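PDB 5HAL: MoaF-like domain-containing protein from Burkholderia vietnamiensis, which is of unknown function but, as a MoaF-like barrel of the calycin clan and a putative beta-lactamase, may bind a small ligand. Local coordinates for residues 22-27 against 109-115; 79-84 against 96-101. One frame throughout, in Å; residues are numbered along the deposited sequence. Where two conformers were deposited one is given.

Contact 1 (22-27 against 109-115); sequences TFEVRY and DGSLRAV
An up-and-down beta barrel closes when its first strand pairs with its last, and here 22-27 meets 109-114 antiparallel, axes 4.6 Å apart at 159°. Phe23 faces Ala114 and Val25 faces Leu112 in non-hydrogen-bonded pairs; Glu24-Arg113 and Arg26-Ser111 are hydrogen-bonded pairs, with 2.8 Å from Glu24 N to Arg113 O and 3.1 Å from Ser111 N to Arg26 O. Val115 N extends the ladder to Thr22 O (2.9 Å). On the face of Phe23, Val25 and Leu112 the Phe23 ring (chi1 m) fills the hollow between Leu112 and the exposed Ala114, its CD1 3.9 Å from Leu112 CD2. A side chain at Gly110 would collide with Arg26 O, 3.1 Å from Gly110 CA in a CA-H...O contact, and crowd the Tyr27 ring edge. On the other face Val115 CG2 lies 3.9 Å from Glu24 CB, while Glu24 OE1 makes a salt bridge to Arg26 NH2 (3.0 Å) and a long one to Arg113 NE (3.7 Å). Such first-to-last strand pairing is the seam of a closed antiparallel barrel, as in the calycins.

Contact 2 (79-84 against 96-101); sequences DRATVV and TFFTAA
Four backbone hydrogen bonds define this antiparallel ladder. Thr82 and Thr99 exchange two, Thr82 N to Thr99 O and Thr99 N to Thr82 O, both 2.9 Å; Val84 and Phe97 exchange two more, Val84 N to Phe97 O and Phe97 N to Val84 O, both 2.8 Å. Val83 and Phe98 form the non-hydrogen-bonded pair between them, CA atoms 4.6 Å apart, and the axes of 82-84 and 96-99 approach to 4.8 Å at 171°. CA-H...O contacts fill the intervals, among them Phe98 CA to Thr82 O at 3.4 Å.

Water extends the polar network. One molecule lies 2.8 Å from both Thr82 OG1 (chi1 p) and Thr99 OG1 (chi1 m), joining the paired threonines on their shared face. Where the ladder ends, Asp79 (chi1 p) makes an Asx turn, its OD1 accepting from Ala81 N at 3.1 Å across Arg80, whose backbone is left-handed (phi 78°), while a second water donates to Asp79 OD2 (2.7 Å) and accepts from Ala101 N (3.0 Å).

Packing differs between the faces. Phe98, chi1 t, lays its ring beside Val83 and Ala81: CD2 is 3.7 Å from Val83 CG2 and CE2 3.8 Å from Ala81 CB. On the threonine face Val84 CB and Phe97 CB lie 4.4 Å apart, and the Phe97 side chain (chi1 m) touches Phe105 and Arg107 of strand 105-114. The paired stems, with the chain turning back between 88 and 93, make up an antiparallel beta hairpin, the repeating unit of an up-and-down barrel.

In the fold
Sequence separation and spatial pairing need not go together in a barrel. Contact 2 joins strands 82-88 and 93-99, consecutive in the chain, whereas contact 1 joins the first strand to the last, 105-114, so that contact 2 is nested inside the loop that contact 1 closes. Their centres lie 18 Å apart, on opposite sides of the chain's centre, yet both belong to one eight-stranded antiparallel sheet in which 93-99 and 105-114 are neighbours. They touch where Tyr27 OH packs 3.1 Å from Thr96 CG2; the same hydroxyl is hydrogen-bonded to Ser94. Local hairpins thus build the wall, and the terminal pairing turns it into a barrel.

Contact 1 (22-27 against 109-115)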
loop_
_atom_site.group_PDB
_atom_site.type_symbol
_atom_site.label_atom_id
_atom_site.label_comp_id
_atom_site.label_asym_id
_atom_site.label_seq_id
_atom_site.Cartn_x
_atom_site.Cartn_y
_atom_site.Cartn_z
ATOM N N THR A 22 -3.770 10.425 -0.582
ATOM C CA THR A 22 -4.463 9.144 -0.625
ATOM C C THR A 22 -4.479 8.620 -2.055
ATOM O O THR A 22 -4.644 9.388 -3.006
ATOM C CB THR A 22 -5.890 9.273 -0.072
ATOM O OG1 THR A 22 -5.822 9.663 1.302
ATOM C CG2 THR A 22 -6.658 7.944 -0.174
ATOM N N PHE A 23 -4.295 7.308 -2.200
ATOM C CA PHE A 23 -4.210 6.653 -3.498
ATOM C C PHE A 23 -5.142 5.457 -3.524
ATOM O O PHE A 23 -5.263 4.733 -2.534
ATOM C CB PHE A 23 -2.748 6.233 -3.795
ATOM C CG PHE A 23 -1.810 7.387 -3.741
ATOM C CD1 PHE A 23 -1.554 8.135 -4.884
ATOM C CD2 PHE A 23 -1.283 7.809 -2.520
ATOM C CE1 PHE A 23 -0.738 9.253 -4.829
ATOM C CE2 PHE A 23 -0.466 8.926 -2.451
ATOM C CZ PHE A 23 -0.189 9.652 -3.610
ATOM N N GLU A 24 -5.812 5.258 -4.654
ATOM C CA GLU A 24 -6.585 4.047 -4.875
ATOM C C GLU A 24 -5.760 3.042 -5.671
ATOM O O GLU A 24 -5.233 3.368 -6.742
ATOM C CB GLU A 24 -7.886 4.349 -5.611
ATOM C CG GLU A 24 -8.721 3.108 -5.818
ATOM C CD GLU A 24 -10.066 3.419 -6.449
ATOM O OE1 GLU A 24 -10.102 3.698 -7.668
ATOM O OE2 GLU A 24 -11.080 3.396 -5.717
ATOM N N VAL A 25 -5.653 1.821 -5.152
ATOM C CA VAL A 25 -4.976 0.733 -5.842
ATOM C C VAL A 25 -6.026 -0.289 -6.254
ATOM O O VAL A 25 -6.889 -0.659 -5.451
ATOM C CB VAL A 25 -3.870 0.103 -4.970
ATOM C CG1 VAL A 25 -2.658 1.033 -4.919
ATOM C CG2 VAL A 25 -4.365 -0.196 -3.538
ATOM N N ARG A 26 -5.967 -0.728 -7.510
ATOM C CA ARG A 26 -6.927 -1.685 -8.049
ATOM C C ARG A 26 -6.175 -2.885 -8.609
ATOM O O ARG A 26 -5.332 -2.736 -9.497
ATOM C CB ARG A 26 -7.804 -1.047 -9.135
ATOM C CG ARG A 26 -8.425 0.297 -8.751
ATOM C CD ARG A 26 -9.496 0.739 -9.760
ATOM N NE ARG A 26 -10.706 -0.072 -9.618
ATOM C CZ ARG A 26 -11.849 0.357 -9.087
ATOM N NH1 ARG A 26 -12.879 -0.473 -8.983
ATOM N NH2 ARG A 26 -11.967 1.613 -8.667
ATOM N N TYR A 27 -6.486 -4.070 -8.092
ATOM C CA TYR A 27 -5.893 -5.317 -8.541
ATOM C C TYR A 27 -7.015 -6.289 -8.876
ATOM O O TYR A 27 -8.184 -6.052 -8.564
ATOM C CB TYR A 27 -4.977 -5.936 -7.475
ATOM C CG TYR A 27 -4.113 -4.969 -6.692
ATOM C CD1 TYR A 27 -2.854 -4.592 -7.150
ATOM C CD2 TYR A 27 -4.539 -4.460 -5.477
ATOM C CE1 TYR A 27 -2.055 -3.721 -6.418
ATOM C CE2 TYR A 27 -3.751 -3.591 -4.748
ATOM C CZ TYR A 27 -2.509 -3.225 -5.226
ATOM O OH TYR A 27 -1.736 -2.355 -4.501
ATOM N N ASP A 109 -0.686 -7.277 -9.132
ATOM C CA ASP A 109 -0.217 -6.015 -9.670
ATOM C C ASP A 109 -1.390 -5.300 -10.322
ATOM O O ASP A 109 -2.262 -5.938 -10.916
ATOM C CB ASP A 109 0.945 -6.229 -10.638
ATOM C CG ASP A 109 0.486 -6.512 -12.009
ATOM O OD1 ASP A 109 -0.008 -7.635 -12.231
ATOM O OD2 ASP A 109 0.614 -5.611 -12.864
ATOM N N GLY A 110 -1.435 -3.986 -10.167
ATOM C CA GLY A 110 -2.526 -3.227 -10.727
ATOM C C GLY A 110 -2.205 -1.766 -10.871
ATOM O O GLY A 110 -1.042 -1.371 -10.976
ATOM N N SER A 111 -3.263 -0.965 -10.896
ATOM C CA SER A 111 -3.163 0.465 -11.094
ATOM C C SER A 111 -3.056 1.183 -9.755
ATOM O O SER A 111 -3.422 0.655 -8.704
ATOM C CB SER A 111 -4.379 0.981 -11.855
ATOM O OG SER A 111 -5.551 0.698 -11.117
ATOM N N LEU A 112 -2.552 2.412 -9.822
ATOM C CA LEU A 112 -2.426 3.285 -8.663
ATOM C C LEU A 112 -2.747 4.699 -9.117
ATOM O O LEU A 112 -2.164 5.187 -10.086
ATOM C CB LEU A 112 -1.017 3.217 -8.058
ATOM C CG LEU A 112 -0.695 4.159 -6.890
ATOM C CD1 LEU A 112 0.330 3.531 -5.950
ATOM C CD2 LEU A 112 -0.199 5.515 -7.373
ATOM N N ARG A 113 -3.684 5.357 -8.431
ATOM C CA ARG A 113 -4.022 6.719 -8.830
ATOM C C ARG A 113 -4.394 7.566 -7.616
ATOM O O ARG A 113 -4.985 7.079 -6.648
ATOM C CB ARG A 113 -5.159 6.748 -9.860
ATOM C CG ARG A 113 -6.496 6.349 -9.307
ATOM C CD ARG A 113 -7.650 6.847 -10.174
ATOM N NE ARG A 113 -8.912 6.743 -9.446
ATOM C CZ ARG A 113 -9.543 7.769 -8.882
ATOM N NH1 ARG A 113 -9.052 9.001 -8.982
ATOM N NH2 ARG A 113 -10.679 7.564 -8.227
ATOM N N ALA A 114 -4.035 8.846 -7.693
ATOM C CA ALA A 114 -4.342 9.808 -6.639
ATOM C C ALA A 114 -5.845 10.026 -6.510
ATOM O O ALA A 114 -6.552 10.170 -7.507
ATOM C CB ALA A 114 -3.656 11.144 -6.932
ATOM N N VAL A 115 -6.328 10.048 -5.268
ATOM C CA VAL A 115 -7.740 10.298 -4.956
ATOM C C VAL A 115 -7.965 11.774 -4.632
ATOM O O VAL A 115 -7.122 12.389 -3.981
ATOM C CB VAL A 115 -8.215 9.426 -3.770
ATOM C CG1 VAL A 115 -9.668 9.742 -3.406
ATOM C CG2 VAL A 115 -8.045 7.962 -4.086
ATOM O OXT VAL A 115 -8.980 12.384 -4.985
HETATM O O HOH W 1 -5.987 2.740 -9.258
HETATM O O HOH W 2 -8.347 3.789 -9.345
#

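Contact 2 (79-84 against 96-101)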
loop_
_atom_site.group_PDB
_atom_site.type_symbol
_atom_site.label_atom_id
_atom_site.label_comp_id
_atom_site.label_asym_id
_atom_site.label_seq_id
_atom_site.Cartn_x
_atom_site.Cartn_y
_atom_site.Cartn_z
ATOM N N ASP A 79 -2.238 -8.506 12.657
ATOM C CA ASP A 79 -2.233 -9.955 12.802
ATOM C C ASP A 79 -0.937 -10.574 12.288
ATOM O O ASP A 79 -0.860 -11.802 12.160
ATOM C CB ASP A 79 -3.470 -10.585 12.119
ATOM C CG ASP A 79 -3.414 -10.513 10.585
ATOM O OD1 ASP A 79 -2.555 -9.802 10.030
ATOM O OD2 ASP A 79 -4.248 -11.170 9.928
ATOM N N ARG A 80 0.074 -9.742 11.995
ATOM C CA ARG A 80 1.444 -10.094 11.556
ATOM C C ARG A 80 1.519 -10.489 10.083
ATOM O O ARG A 80 2.590 -10.928 9.622
ATOM C CB ARG A 80 2.074 -11.189 12.437
ATOM C CG ARG A 80 2.276 -10.730 13.919
ATOM C CD ARG A 80 2.645 -11.879 14.820
ATOM N NE ARG A 80 1.582 -12.878 14.854
ATOM C CZ ARG A 80 1.777 -14.189 14.900
ATOM N NH1 ARG A 80 3.009 -14.691 14.915
ATOM N NH2 ARG A 80 0.731 -15.007 14.929
ATOM N N ALA A 81 0.443 -10.323 9.312
ATOM C CA ALA A 81 0.565 -10.381 7.858
ATOM C C ALA A 81 1.524 -9.295 7.381
ATOM O O ALA A 81 1.571 -8.204 7.954
ATOM C CB ALA A 81 -0.809 -10.203 7.199
ATOM N N THR A 82 2.307 -9.590 6.334
ATOM C CA THR A 82 3.270 -8.624 5.808
ATOM C C THR A 82 2.922 -8.229 4.379
ATOM O O THR A 82 2.397 -9.033 3.596
ATOM C CB THR A 82 4.706 -9.157 5.835
ATOM O OG1 THR A 82 4.817 -10.283 4.957
ATOM C CG2 THR A 82 5.090 -9.577 7.240
ATOM N N VAL A 83 3.233 -6.976 4.043
ATOM C CA VAL A 83 2.896 -6.402 2.748
ATOM C C VAL A 83 4.106 -5.655 2.216
ATOM O O VAL A 83 4.707 -4.853 2.935
ATOM C CB VAL A 83 1.691 -5.448 2.839
ATOM C CG1 VAL A 83 1.380 -4.852 1.455
ATOM C CG2 VAL A 83 0.468 -6.179 3.406
ATOM N N VAL A 84 4.454 -5.909 0.954
ATOM C CA VAL A 84 5.452 -5.131 0.231
ATOM C C VAL A 84 4.790 -4.594 -1.028
ATOM O O VAL A 84 4.289 -5.374 -1.850
ATOM C CB VAL A 84 6.687 -5.970 -0.133
ATOM C CG1 VAL A 84 7.642 -5.149 -0.992
ATOM C CG2 VAL A 84 7.390 -6.470 1.116
ATOM N N THR A 96 2.403 -5.761 -5.737
ATOM C CA THR A 96 2.328 -6.090 -4.321
ATOM C C THR A 96 2.626 -7.560 -4.072
ATOM O O THR A 96 2.280 -8.441 -4.863
ATOM C CB THR A 96 0.946 -5.753 -3.716
ATOM O OG1 THR A 96 -0.052 -6.608 -4.278
ATOM C CG2 THR A 96 0.582 -4.329 -4.020
ATOM N N PHE A 97 3.260 -7.794 -2.933
ATOM C CA PHE A 97 3.556 -9.112 -2.403
ATOM C C PHE A 97 3.013 -9.133 -0.988
ATOM O O PHE A 97 3.363 -8.271 -0.179
ATOM C CB PHE A 97 5.065 -9.372 -2.416
ATOM C CG PHE A 97 5.699 -9.157 -3.770
ATOM C CD1 PHE A 97 5.865 -10.219 -4.641
ATOM C CD2 PHE A 97 6.112 -7.889 -4.172
ATOM C CE1 PHE A 97 6.447 -10.030 -5.915
ATOM C CE2 PHE A 97 6.687 -7.693 -5.433
ATOM C CZ PHE A 97 6.858 -8.778 -6.303
ATOM N N PHE A 98 2.158 -10.102 -0.690
ATOM C CA PHE A 98 1.388 -10.103 0.547
ATOM C C PHE A 98 1.488 -11.501 1.143
ATOM O O PHE A 98 1.152 -12.489 0.481
ATOM C CB PHE A 98 -0.067 -9.664 0.258
ATOM C CG PHE A 98 -1.065 -10.011 1.330
ATOM C CD1 PHE A 98 -2.168 -10.804 1.034
ATOM C CD2 PHE A 98 -0.935 -9.508 2.625
ATOM C CE1 PHE A 98 -3.117 -11.118 2.026
ATOM C CE2 PHE A 98 -1.878 -9.816 3.621
ATOM C CZ PHE A 98 -2.964 -10.624 3.324
ATOM N N THR A 99 2.021 -11.591 2.355
ATOM C CA THR A 99 2.093 -12.853 3.086
ATOM C C THR A 99 1.057 -12.762 4.197
ATOM O O THR A 99 1.223 -11.977 5.137
ATOM C CB THR A 99 3.490 -13.108 3.658
ATOM O OG1 THR A 99 4.476 -13.045 2.615
ATOM C CG2 THR A 99 3.544 -14.488 4.318
ATOM N N ALA A 100 -0.019 -13.537 4.074
ATOM C CA ALA A 100 -1.048 -13.546 5.106
ATOM C C ALA A 100 -0.514 -14.178 6.385
ATOM O O ALA A 100 0.501 -14.883 6.384
ATOM C CB ALA A 100 -2.287 -14.305 4.633
ATOM N N ALA A 101 -1.222 -13.930 7.495
ATOM C CA ALA A 101 -0.865 -14.588 8.752
ATOM C C ALA A 101 -0.855 -16.107 8.606
ATOM O O ALA A 101 -0.128 -16.800 9.326
ATOM C CB ALA A 101 -1.832 -14.170 9.862
HETATM O O HOH W 3 -3.737 -12.340 7.494
HETATM O O HOH W 4 5.258 -10.350 2.182
#